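Local coordinates for amidase, hydantoinase/carbamoylase family (Burkholderia vietnamiensis, PDB 5I4M), which probably hydrolyses N-carbamoyl-L-amino acids, as expected of a two-zinc amidase of the hydantoinase/carbamoylase group within the peptidase M20 family, at residues R52-T56 against D57-A61; Q244-A248 against G249-M253; V270-I273 against G274-H277; A314-A317 against K318-A321. One frame throughout, in Å; residues are numbered along the deposited sequence.

Followed from the N terminus, all four contacts are local and lie in series, so none nests in or crosses another. Contact 1 closes the loop that leads into helix 57-72. Contact 2 closes the turn just after strand 246-247, its centre about 43 Å from that of the chain, where a histidine reaches a ligand shared with the second subunit; about 29 Å separates its nearest atoms from contact 1. Contact 3 lies late in helix 259-276 and runs on to H277, and contact 4 lies near the start of helix 313-334. The last two touch: H277 NE2 lies 2.9 Å from K318 NZ, with I273 packed on M319, tying together two helices of the family's dimerisation region.

Contact 1 of 4, residues R52-T56 against D57-A61; sequences RLALT and DLDKA
R52 lays the aliphatic part of its side chain over the first turn of helix 57-72, with CG 3.8 Å from CB of L58 and CD 3.5 Å from the L58 carbonyl O. Its guanidinium continues past the helix to backbone acceptors, among them A105 O, and so takes no part in the capping itself. That task falls to T56 and D59. The hydroxyl of T56 sits between its own backbone N and carbonyl carbon (chi1 60°), which aims OG1 at the open end of the helix, where it accepts a nearly straight bond from D59 N at 3.2 Å. The same OG1 donates to L53 O at 2.7 Å, and this oxygen also receives the backbone N of T56, so that two donors from one residue close the turn. T56 is thus the N-cap and also the last residue of a type II beta turn that starts at L53. From the helix side, D59 reaches back: its OD2 accepts from L55 N at 2.7 Å, almost linear at 175°, although the amide meets the anti side of the carboxylate, 29° out of its plane. L55 runs alongside D59 and points the same way, with CD2 3.7 Å from OD2, then packs on L188 and I191 of helix 184-191. The two side-chain bonds run in opposite directions between loop and helix, while K60 N bonded to T56 O begins the regular helical pattern. D57 forms a salt bridge with R190 through OD1.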
loop_
_atom_site.group_PDB
_atom_site.type_symbol
_atom_site.label_atom_id
_atom_site.label_comp_id
_atom_site.label_asym_id
_atom_site.label_seq_id
_atom_site.Cartn_x
_atom_site.Cartn_y
_atom_site.Cartn_z
ATOM N N ARG A 52 -6.896 -17.500 4.977
ATOM C CA ARG A 52 -7.664 -17.729 6.191
ATOM C C ARG A 52 -6.934 -17.012 7.321
ATOM O O ARG A 52 -6.303 -17.628 8.176
ATOM C CB ARG A 52 -7.817 -19.222 6.482
ATOM C CG ARG A 52 -8.696 -19.560 7.674
ATOM C CD ARG A 52 -9.080 -21.033 7.637
ATOM N NE ARG A 52 -7.947 -21.890 7.965
ATOM C CZ ARG A 52 -7.628 -23.009 7.323
ATOM N NH1 ARG A 52 -8.337 -23.416 6.274
ATOM N NH2 ARG A 52 -6.580 -23.720 7.728
ATOM N N LEU A 53 -7.019 -15.686 7.312
ATOM C CA LEU A 53 -6.294 -14.906 8.301
ATOM C C LEU A 53 -6.849 -15.165 9.697
ATOM O O LEU A 53 -8.027 -15.491 9.878
ATOM C CB LEU A 53 -6.354 -13.421 7.961
ATOM C CG LEU A 53 -5.277 -12.895 6.998
ATOM C CD1 LEU A 53 -3.895 -12.982 7.633
ATOM C CD2 LEU A 53 -5.293 -13.642 5.679
ATOM N N ALA A 54 -5.968 -15.035 10.693
ATOM C CA ALA A 54 -6.338 -15.318 12.071
ATOM C C ALA A 54 -7.543 -14.493 12.508
ATOM O O ALA A 54 -7.635 -13.295 12.233
ATOM C CB ALA A 54 -5.152 -15.030 12.997
ATOM N N LEU A 55 -8.465 -15.153 13.210
ATOM C CA LEU A 55 -9.612 -14.536 13.875
ATOM C C LEU A 55 -10.589 -13.890 12.896
ATOM O O LEU A 55 -11.389 -13.031 13.287
ATOM C CB LEU A 55 -9.160 -13.528 14.941
ATOM C CG LEU A 55 -8.137 -14.143 15.909
ATOM C CD1 LEU A 55 -7.806 -13.210 17.083
ATOM C CD2 LEU A 55 -8.630 -15.503 16.434
ATOM N N THR A 56 -10.539 -14.277 11.623
ATOM C CA THR A 56 -11.631 -14.002 10.699
ATOM C C THR A 56 -12.729 -15.050 10.875
ATOM O O THR A 56 -12.555 -16.053 11.572
ATOM C CB THR A 56 -11.147 -14.042 9.252
ATOM O OG1 THR A 56 -10.620 -15.352 8.973
ATOM C CG2 THR A 56 -10.065 -13.003 9.006
ATOM N N ASP A 57 -13.865 -14.833 10.199
ATOM C CA ASP A 57 -14.901 -15.864 10.212
ATOM C C ASP A 57 -14.400 -17.177 9.622
ATOM O O ASP A 57 -14.883 -18.253 10.005
ATOM C CB ASP A 57 -16.135 -15.399 9.441
ATOM C CG ASP A 57 -16.986 -14.444 10.231
ATOM O OD1 ASP A 57 -16.694 -14.233 11.429
ATOM O OD2 ASP A 57 -17.958 -13.924 9.654
ATOM N N LEU A 58 -13.462 -17.116 8.667
ATOM C CA LEU A 58 -12.913 -18.347 8.096
ATOM C C LEU A 58 -12.064 -19.096 9.119
ATOM O O LEU A 58 -12.158 -20.322 9.233
ATOM C CB LEU A 58 -12.104 -18.035 6.835
ATOM C CG LEU A 58 -12.949 -17.499 5.673
ATOM C CD1 LEU A 58 -12.066 -16.966 4.534
ATOM C CD2 LEU A 58 -13.866 -18.592 5.160
ATOM N N ASP A 59 -11.231 -18.373 9.870
ATOM C CA ASP A 59 -10.487 -18.987 10.970
ATOM C C ASP A 59 -11.445 -19.616 11.977
ATOM O O ASP A 59 -11.228 -20.744 12.436
ATOM C CB ASP A 59 -9.608 -17.922 11.636
ATOM C CG ASP A 59 -8.552 -18.497 12.572
ATOM O OD1 ASP A 59 -8.023 -19.594 12.291
ATOM O OD2 ASP A 59 -8.221 -17.826 13.577
ATOM N N LYS A 60 -12.532 -18.908 12.296
ATOM C CA LYS A 60 -13.559 -19.435 13.194
ATOM C C LYS A 60 -14.114 -20.758 12.689
ATOM O O LYS A 60 -14.297 -21.695 13.471
ATOM C CB LYS A 60 -14.699 -18.417 13.346
ATOM C CG LYS A 60 -15.894 -18.925 14.150
ATOM C CD LYS A 60 -17.082 -17.959 14.094
ATOM C CE LYS A 60 -18.263 -18.434 14.949
ATOM N NZ LYS A 60 -18.796 -19.735 14.444
ATOM N N ALA A 61 -14.409 -20.846 11.387
ATOM C CA ALA A 61 -15.012 -22.064 10.853
ATOM C C ALA A 61 -14.043 -23.240 10.914
ATOM O O ALA A 61 -14.450 -24.368 11.226
ATOM C CB ALA A 61 -15.504 -21.834 9.420
#

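Contact 2 of 4, residues Q244-A248 against G249-M253; sequences QEAHA and GPTPM. With 3PG (3-phosphoglyceric acid), chain H.
The imidazole of H247 and the pyrrolidine of P250 cross obliquely, and P250 CD rests over one ring face, 3.8 Å from the centroid and displaced from the ring centre, in a CH-pi contact. While the proline covers the face, the ring edge does the polar work. ND1 accepts the amide of G249 at 2.8 Å, with the donor close to the ring plane, and this short backbone-to-side-chain bond leaves NE2 as the donor to the ligand: it meets O2P of 3-phosphoglyceric acid at 2.7 Å, with a bent angle of 148°. Turn and proline hold the imidazole's rotation, and the G249 amide acts as a second-shell group behind a ligand-binding histidine. T251 closes the turn through its hydroxyl, which lies anti to its own carbonyl carbon (chi1 -53°) and donates to H247 O at 2.7 Å, in the carbonyl plane and on a lone pair, while OG1 packs 3.5 Å from A246 CB. H247 reaches across the dimer into the second subunit's zinc-containing site, its side chain about 4 Å from a zinc ion, and stacks on that subunit's zinc ligand H403; N296 of the same chain and R309, Q214, Q234 and G378 of the second subunit bind the phosphoglycerate. The turn follows strand 246-247, whose A246 is backbone-bonded to I298 on strand 297-310; R256, before helix 259-276, clasps the carbonyls of A248 and T251.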
loop_
_atom_site.group_PDB
_atom_site.type_symbol
_atom_site.label_atom_id
_atom_site.label_comp_id
_atom_site.label_asym_id
_atom_site.label_seq_id
_atom_site.Cartn_x
_atom_site.Cartn_y
_atom_site.Cartn_z
ATOM N N GLN A 244 7.982 15.123 3.727
ATOM C CA GLN A 244 6.979 16.156 3.499
ATOM C C GLN A 244 6.321 15.916 2.153
ATOM O O GLN A 244 6.999 15.960 1.125
ATOM C CB GLN A 244 7.596 17.556 3.547
ATOM C CG GLN A 244 6.590 18.656 3.243
ATOM C CD GLN A 244 7.168 20.053 3.405
ATOM O OE1 GLN A 244 8.177 20.398 2.793
ATOM N NE2 GLN A 244 6.522 20.864 4.231
ATOM N N GLU A 245 5.013 15.669 2.147
ATOM C CA GLU A 245 4.332 15.562 0.870
ATOM C C GLU A 245 4.368 16.913 0.162
ATOM O O GLU A 245 4.303 17.975 0.788
ATOM C CB GLU A 245 2.893 15.061 1.049
ATOM C CG GLU A 245 2.025 15.883 1.968
ATOM C CD GLU A 245 2.129 15.448 3.421
ATOM O OE1 GLU A 245 1.231 15.809 4.209
ATOM O OE2 GLU A 245 3.101 14.744 3.773
ATOM N N ALA A 246 4.524 16.865 -1.150
ATOM C CA ALA A 246 4.648 18.078 -1.950
ATOM C C ALA A 246 4.432 17.672 -3.397
ATOM O O ALA A 246 4.277 16.488 -3.711
ATOM C CB ALA A 246 6.002 18.770 -1.754
ATOM N N HIS A 247 4.412 18.664 -4.281
ATOM C CA HIS A 247 4.035 18.401 -5.666
ATOM C C HIS A 247 5.121 17.599 -6.378
ATOM O O HIS A 247 6.314 17.911 -6.273
ATOM C CB HIS A 247 3.800 19.720 -6.410
ATOM C CG HIS A 247 2.876 19.587 -7.578
ATOM N ND1 HIS A 247 3.167 18.791 -8.664
ATOM C CD2 HIS A 247 1.654 20.116 -7.816
ATOM C CE1 HIS A 247 2.169 18.842 -9.528
ATOM N NE2 HIS A 247 1.235 19.635 -9.035
ATOM N N ALA A 248 4.702 16.572 -7.127
ATOM C CA ALA A 248 5.653 15.800 -7.928
ATOM C C ALA A 248 6.310 16.632 -9.024
ATOM O O ALA A 248 7.369 16.243 -9.538
ATOM C CB ALA A 248 4.950 14.585 -8.557
ATOM N N GLY A 249 5.715 17.765 -9.396
ATOM C CA GLY A 249 6.269 18.607 -10.426
ATOM C C GLY A 249 7.199 19.672 -9.882
ATOM O O GLY A 249 8.388 19.434 -9.642
ATOM N N PRO A 250 6.658 20.877 -9.660
ATOM C CA PRO A 250 7.518 22.045 -9.400
ATOM C C PRO A 250 8.133 22.123 -8.007
ATOM O O PRO A 250 8.493 23.222 -7.568
ATOM C CB PRO A 250 6.577 23.235 -9.651
ATOM C CG PRO A 250 5.185 22.658 -9.459
ATOM C CD PRO A 250 5.254 21.244 -9.911
ATOM N N THR A 251 8.260 21.002 -7.291
ATOM C CA THR A 251 9.076 20.977 -6.083
ATOM C C THR A 251 10.497 20.671 -6.530
ATOM O O THR A 251 10.744 19.564 -7.026
ATOM C CB THR A 251 8.592 19.903 -5.100
ATOM O OG1 THR A 251 7.188 20.055 -4.840
ATOM C CG2 THR A 251 9.353 19.990 -3.785
ATOM N N PRO A 252 11.457 21.587 -6.382
ATOM C CA PRO A 252 12.806 21.301 -6.893
ATOM C C PRO A 252 13.372 20.041 -6.262
ATOM O O PRO A 252 13.252 19.825 -5.052
ATOM C CB PRO A 252 13.612 22.545 -6.499
ATOM C CG PRO A 252 12.546 23.635 -6.350
ATOM C CD PRO A 252 11.376 22.917 -5.749
ATOM N N MET A 253 13.972 19.194 -7.103
ATOM C CA MET A 253 14.469 17.897 -6.640
ATOM C C MET A 253 15.350 17.970 -5.396
ATOM O O MET A 253 15.136 17.165 -4.478
ATOM C CB MET A 253 15.222 17.184 -7.775
ATOM C CG MET A 253 14.338 16.790 -8.957
ATOM S SD MET A 253 13.233 15.439 -8.538
ATOM C CE MET A 253 14.385 14.098 -8.216
HETATM C C1 3PG H . 0.031 17.639 -12.272
HETATM O O1 3PG H . 0.407 16.742 -11.503
HETATM O O2 3PG H . 0.839 18.334 -12.944
HETATM C C2 3PG H . -1.396 17.539 -12.722
HETATM O O3 3PG H . -1.535 18.119 -14.025
HETATM C C3 3PG H . -2.269 18.290 -11.735
HETATM O O1P 3PG H . -1.859 19.662 -11.666
HETATM P P 3PG H . -2.352 20.606 -10.438
HETATM O O2P 3PG H . -1.420 20.226 -9.297
HETATM O O3P 3PG H . -3.784 20.224 -10.176
HETATM O O4P 3PG H . -2.169 22.051 -10.937
#

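Contact 3 of 4, residues V270-I273 against G274-H277; sequences VNRI and GLDH
With CG of H277 anti to its own carbonyl carbon (chi1 -59°) and the imidazole turned by chi2 of 88°, the ring swings back toward the preceding helical turn, so that ND1 donates to I273 O. The bond is short, 2.7 Å, and nearly linear; the oxygen lies close to the ring plane, whereas the donor is tilted from the carbonyl plane. I273 runs side by side with the histidine and points the same way, its CG2 4.0 Å from ND1. In this C-terminal part of helix 259-276, the imidazole gives the I273 carbonyl a side-chain donor beside a weak bond from D276 N. With ND1 spent as a donor, NE2 is placed to accept from K318 NZ, a pairing consistent with a neutral ring. I273 also packs on F308 of strand 297-310, within the family's dimerisation region. On the outer face, R272 bends at chi2 and chi3 and meets D276 at about a right angle. Its NE forms a salt bridge with D276 OD1 at 3.3 Å, the N-H bond within it being weak, and the guanidinium and carboxylate planes are 38° apart. L275 crosses the arginine too, CB 3.4 Å from NH1 and CD1 over one face of the guanidinium, while the same CD1 lies 3.4 Å from N271 ND2. N271 and L275 both pack on M253 of the second subunit.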
loop_
_atom_site.group_PDB
_atom_site.type_symbol
_atom_site.label_atom_id
_atom_site.label_comp_id
_atom_site.label_asym_id
_atom_site.label_seq_id
_atom_site.Cartn_x
_atom_site.Cartn_y
_atom_site.Cartn_z
ATOM N N VAL A 270 18.207 -3.661 3.477
ATOM C CA VAL A 270 17.793 -4.886 4.159
ATOM C C VAL A 270 18.251 -6.108 3.378
ATOM O O VAL A 270 18.786 -7.068 3.948
ATOM C CB VAL A 270 16.269 -4.884 4.368
ATOM C CG1 VAL A 270 15.738 -6.297 4.658
ATOM C CG2 VAL A 270 15.908 -3.926 5.484
ATOM N N ASN A 271 18.051 -6.088 2.058
ATOM C CA ASN A 271 18.524 -7.189 1.225
ATOM C C ASN A 271 20.036 -7.322 1.322
ATOM O O ASN A 271 20.568 -8.427 1.495
ATOM C CB ASN A 271 18.087 -6.968 -0.222
ATOM C CG ASN A 271 18.512 -8.100 -1.144
ATOM O OD1 ASN A 271 17.886 -9.167 -1.179
ATOM N ND2 ASN A 271 19.566 -7.869 -1.904
ATOM N N ARG A 272 20.748 -6.195 1.253
ATOM C CA ARG A 272 22.201 -6.244 1.361
ATOM C C ARG A 272 22.630 -6.874 2.681
ATOM O O ARG A 272 23.551 -7.701 2.722
ATOM C CB ARG A 272 22.767 -4.831 1.224
ATOM C CG ARG A 272 24.264 -4.758 1.143
ATOM C CD ARG A 272 24.722 -5.203 -0.219
ATOM N NE ARG A 272 25.210 -6.577 -0.226
ATOM C CZ ARG A 272 25.220 -7.351 -1.306
ATOM N NH1 ARG A 272 25.692 -8.588 -1.231
ATOM N NH2 ARG A 272 24.739 -6.894 -2.458
ATOM N N ILE A 273 21.968 -6.497 3.776
ATOM C CA ILE A 273 22.312 -7.060 5.081
ATOM C C ILE A 273 22.068 -8.564 5.093
ATOM O O ILE A 273 22.882 -9.336 5.615
ATOM C CB ILE A 273 21.531 -6.331 6.187
ATOM C CG1 ILE A 273 22.093 -4.916 6.335
ATOM C CG2 ILE A 273 21.578 -7.118 7.507
ATOM C CD1 ILE A 273 21.323 -4.020 7.293
ATOM N N GLY A 274 20.961 -9.011 4.500
ATOM C CA GLY A 274 20.752 -10.447 4.356
ATOM C C GLY A 274 21.900 -11.120 3.625
ATOM O O GLY A 274 22.467 -12.113 4.092
ATOM N N LEU A 275 22.287 -10.563 2.478
ATOM C CA LEU A 275 23.338 -11.189 1.689
ATOM C C LEU A 275 24.703 -11.067 2.363
ATOM O O LEU A 275 25.578 -11.914 2.145
ATOM C CB LEU A 275 23.364 -10.574 0.293
ATOM C CG LEU A 275 22.110 -10.792 -0.545
ATOM C CD1 LEU A 275 22.206 -9.997 -1.846
ATOM C CD2 LEU A 275 21.938 -12.278 -0.836
ATOM N N ASP A 276 24.907 -10.035 3.185
ATOM C CA ASP A 276 26.199 -9.872 3.844
ATOM C C ASP A 276 26.418 -10.886 4.957
ATOM O O ASP A 276 27.527 -10.963 5.498
ATOM C CB ASP A 276 26.339 -8.460 4.413
ATOM C CG ASP A 276 26.702 -7.425 3.354
ATOM O OD1 ASP A 276 27.073 -7.808 2.224
ATOM O OD2 ASP A 276 26.629 -6.218 3.662
ATOM N N HIS A 277 25.396 -11.646 5.326
ATOM C CA HIS A 277 25.500 -12.641 6.385
ATOM C C HIS A 277 25.103 -14.003 5.843
ATOM O O HIS A 277 24.424 -14.796 6.495
ATOM C CB HIS A 277 24.673 -12.207 7.593
ATOM C CG HIS A 277 25.110 -10.882 8.131
ATOM N ND1 HIS A 277 24.600 -9.686 7.670
ATOM C CD2 HIS A 277 26.088 -10.558 9.012
ATOM C CE1 HIS A 277 25.207 -8.684 8.280
ATOM N NE2 HIS A 277 26.119 -9.185 9.097
#

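Contact 4 of 4, residues A314-A317 against K318-A321; sequences AVLA and KMDA
Near its start, helix 313-334 of the dimerisation region shows how two turns of helix sort their faces into apolar and polar duties. L316 and M319 come into loose apolar contact on the buried side, where CD1 of the leucine is 4.4 Å from SD of the methionine. M319 keeps CG anti to its carbonyl carbon (chi1 -61°), which places CG 3.3 Å from V315 O and directs the chain back along V315 and L316, extended as far as SD and bent only at the terminal methyl; both residues also pack on F308 of strand 297-310. The backbone is regular, with K318, M319, D320 and A321 each donating to the carbonyl four residues earlier. On the more polar side a water links the helix to a side chain: it donates to A317 O at 2.8 Å and to D320 OD2 at 2.7 Å, so that the A317 carbonyl accepts from both the water and A321 N. D320 OD1 turns to Y237 OH and a salt bridge with R324. The carboxylate is therefore held through both oxygens, by water on one and by hydroxyl and guanidinium on the other, which would probably stabilise its negative charge.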
loop_
_atom_site.group_PDB
_atom_site.type_symbol
_atom_site.label_atom_id
_atom_site.label_comp_id
_atom_site.label_asym_id
_atom_site.label_seq_id
_atom_site.Cartn_x
_atom_site.Cartn_y
_atom_site.Cartn_z
ATOM N N ALA A 314 24.551 -13.870 17.841
ATOM C CA ALA A 314 25.495 -12.769 17.662
ATOM C C ALA A 314 25.429 -12.200 16.248
ATOM O O ALA A 314 25.545 -10.981 16.055
ATOM C CB ALA A 314 26.917 -13.234 17.987
ATOM N N VAL A 315 25.271 -13.062 15.242
ATOM C CA VAL A 315 25.156 -12.568 13.873
ATOM C C VAL A 315 23.843 -11.828 13.687
ATOM O O VAL A 315 23.784 -10.799 13.001
ATOM C CB VAL A 315 25.295 -13.724 12.868
ATOM C CG1 VAL A 315 25.166 -13.197 11.450
ATOM C CG2 VAL A 315 26.636 -14.417 13.067
ATOM N N LEU A 316 22.769 -12.338 14.286
ATOM C CA LEU A 316 21.494 -11.631 14.215
ATOM C C LEU A 316 21.598 -10.266 14.885
ATOM O O LEU A 316 21.003 -9.297 14.411
ATOM C CB LEU A 316 20.392 -12.480 14.851
ATOM C CG LEU A 316 18.958 -11.952 14.902
ATOM C CD1 LEU A 316 18.453 -11.682 13.492
ATOM C CD2 LEU A 316 18.064 -12.968 15.610
ATOM N N ALA A 317 22.374 -10.161 15.970
ATOM C CA ALA A 317 22.558 -8.857 16.602
ATOM C C ALA A 317 23.376 -7.920 15.716
ATOM O O ALA A 317 23.137 -6.704 15.695
ATOM C CB ALA A 317 23.210 -9.027 17.974
ATOM N N LYS A 318 24.355 -8.466 14.989
ATOM C CA LYS A 318 25.125 -7.667 14.033
ATOM C C LYS A 318 24.231 -7.115 12.933
ATOM O O LYS A 318 24.386 -5.963 12.501
ATOM C CB LYS A 318 26.238 -8.533 13.437
ATOM C CG LYS A 318 27.128 -7.890 12.378
ATOM C CD LYS A 318 28.129 -8.934 11.855
ATOM C CE LYS A 318 29.137 -8.352 10.866
ATOM N NZ LYS A 318 28.493 -7.653 9.709
ATOM N N MET A 319 23.289 -7.928 12.460
ATOM C CA MET A 319 22.345 -7.450 11.459
ATOM C C MET A 319 21.495 -6.315 12.021
ATOM O O MET A 319 21.282 -5.298 11.350
ATOM C CB MET A 319 21.468 -8.611 10.981
ATOM C CG MET A 319 22.248 -9.756 10.318
ATOM S SD MET A 319 21.276 -11.260 10.086
ATOM C CE MET A 319 20.087 -10.740 8.833
ATOM N N ASP A 320 20.999 -6.484 13.250
ATOM C CA ASP A 320 20.256 -5.434 13.942
ATOM C C ASP A 320 21.027 -4.119 13.960
ATOM O O ASP A 320 20.488 -3.062 13.602
ATOM C CB ASP A 320 19.944 -5.886 15.372
ATOM C CG ASP A 320 19.382 -4.766 16.237
ATOM O OD1 ASP A 320 18.200 -4.407 16.069
ATOM O OD2 ASP A 320 20.118 -4.251 17.101
ATOM N N ALA A 321 22.297 -4.164 14.375
ATOM C CA ALA A 321 23.072 -2.932 14.484
ATOM C C ALA A 321 23.284 -2.300 13.114
ATOM O O ALA A 321 23.246 -1.070 12.975
ATOM C CB ALA A 321 24.411 -3.206 15.176
HETATM O O HOH W 1 22.567 -5.092 17.864
#